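Local coordinates for protein Ser-thr phosphatase MSPP (Mycobacterium smegmatis, PDB 2JFR) that probably removes phosphate groups from serine and threonine side chains of proteins, as a metal-dependent phosphatase of the PPM (PP2C) family, at residues 23-28 with 227-232. Numbering follows the deposited sequence. Where two conformers were deposited one is given.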
# COMPACT_ATOMS: atom_id res chain seq x y z
N ASP A 23 -5.12 -3.39 8.91
CA ASP A 23 -3.98 -3.15 8.02
C ASP A 23 -2.79 -3.97 8.51
O ASP A 23 -2.71 -4.39 9.68
CB ASP A 23 -3.56 -1.67 8.10
CG ASP A 23 -4.41 -0.62 7.43
OD1 ASP A 23 -5.43 -0.93 6.78
OD2 ASP A 23 -4.01 0.58 7.59
N ALA A 24 -1.85 -4.18 7.61
CA ALA A 24 -0.59 -4.84 7.91
C ALA A 24 0.47 -4.19 7.03
O ALA A 24 0.18 -3.69 5.96
CB ALA A 24 -0.67 -6.33 7.70
N CYS A 25 1.73 -4.28 7.45
CA CYS A 25 2.83 -3.78 6.63
C CYS A 25 4.06 -4.66 6.77
O CYS A 25 4.15 -5.48 7.69
CB CYS A 25 3.15 -2.35 6.90
SG CYS A 25 3.76 -1.97 8.48
N LEU A 26 4.96 -4.50 5.82
CA LEU A 26 6.16 -5.30 5.70
C LEU A 26 7.28 -4.37 5.23
O LEU A 26 7.10 -3.60 4.30
CB LEU A 26 5.90 -6.38 4.64
CG LEU A 26 7.03 -7.29 4.21
CD1 LEU A 26 7.49 -8.12 5.41
CD2 LEU A 26 6.55 -8.22 3.10
N ALA A 27 8.47 -4.53 5.83
CA ALA A 27 9.66 -3.76 5.38
C ALA A 27 10.80 -4.75 5.62
O ALA A 27 11.16 -5.05 6.76
CB ALA A 27 9.82 -2.43 6.10
N ASP A 28 11.38 -5.29 4.58
CA ASP A 28 12.38 -6.32 4.74
C ASP A 28 13.26 -6.45 3.53
O ASP A 28 12.85 -6.87 2.43
CB ASP A 28 11.72 -7.66 4.93
CG ASP A 28 12.73 -8.78 5.10
OD1 ASP A 28 13.92 -8.47 5.32
OD2 ASP A 28 12.37 -9.97 4.97
N THR A 227 -1.80 3.11 7.80
CA THR A 227 -0.51 2.43 7.80
C THR A 227 0.33 3.01 6.71
O THR A 227 -0.15 3.18 5.59
CB THR A 227 -0.73 0.93 7.63
OG1 THR A 227 -1.57 0.49 8.68
CG2 THR A 227 0.57 0.13 7.66
N VAL A 228 1.58 3.29 7.01
CA VAL A 228 2.50 3.94 6.10
C VAL A 228 3.86 3.25 6.15
O VAL A 228 4.35 2.85 7.21
CB VAL A 228 2.61 5.44 6.40
CG1 VAL A 228 1.33 6.16 6.09
CG2 VAL A 228 3.06 5.72 7.84
N VAL A 229 4.48 3.18 4.97
CA VAL A 229 5.84 2.68 4.81
C VAL A 229 6.57 3.73 3.97
O VAL A 229 6.13 4.06 2.86
CB VAL A 229 5.87 1.34 4.12
CG1 VAL A 229 7.31 0.87 3.89
CG2 VAL A 229 5.08 0.30 4.90
N VAL A 230 7.68 4.26 4.51
CA VAL A 230 8.49 5.27 3.84
C VAL A 230 9.81 4.66 3.50
O VAL A 230 10.45 4.02 4.36
CB VAL A 230 8.62 6.51 4.75
CG1 VAL A 230 9.71 7.45 4.30
CG2 VAL A 230 7.33 7.26 4.79
N ILE A 231 10.28 4.90 2.28
CA ILE A 231 11.57 4.38 1.79
C ILE A 231 12.34 5.56 1.20
O ILE A 231 11.85 6.22 0.27
CB ILE A 231 11.36 3.31 0.71
CG1 ILE A 231 10.37 2.20 1.13
CG2 ILE A 231 12.69 2.71 0.33
CD1 ILE A 231 9.56 1.69 0.02
N ASP A 232 13.54 5.83 1.72
CA ASP A 232 14.42 6.87 1.22
C ASP A 232 15.44 6.25 0.27
O ASP A 232 16.14 5.33 0.68
CB ASP A 232 15.12 7.59 2.37
CG ASP A 232 14.24 8.69 2.93
OD1 ASP A 232 13.43 9.29 2.23
OD2 ASP A 232 14.43 8.93 4.15
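Asp23 and Thr227 reach past each other in opposite directions between two stacked strands, which brings the carboxylate up against the threonine hydroxyl. The hydroxyl is the donor: Thr227 OG1 donates to Asp23 OD2 at 2.7 Å, and OD2 receives it on its anti lone pair, the one turned away from OD1. Asp23 CG stands anti to its own carbonyl carbon (chi1 -75°), and the shank of the side chain also lies close, Asp23 CB being 3.0 Å from Thr227 OG1. Two further hydroxyls join in: Ser185 OG bonds to Asp23 OD2 and to the backbone N of Thr227, while Thr12 OG1 pairs with Thr227 OG1. The other branch of Thr227 is turned to apolar company. Its CG2, anti to the backbone N, meets Cys25 CB at 3.7 Å and lies 3.9 Å from Cys25 SG. Val229 CG2 approaches the same Cys25 CB from the next inward-facing position of its strand, at 3.8 Å, so that one methylene is touched by methyls of two residues. These contacts join the two antiparallel sheets of the PP2C beta-sandwich, 23-28 being an outermost strand of one and 226-233 an inner strand of the other. Both strands run the same way, their axes 7.5 Å apart and inclined by 13°, and side chains bridge the gap. Ala24 and Leu26 face away from 227-232 and pack on helix 42-59; Val228 and Val230 pack on helix 206-219. At the Asp23 end the sandwich opens on the metal centre: the Asp23 side chain touches that of Asp36, a ligand of both manganese and magnesium, and lies about 4 Å from a bound magnesium and from a bound manganese ion, a distance consistent with a second-shell place rather than direct coordination.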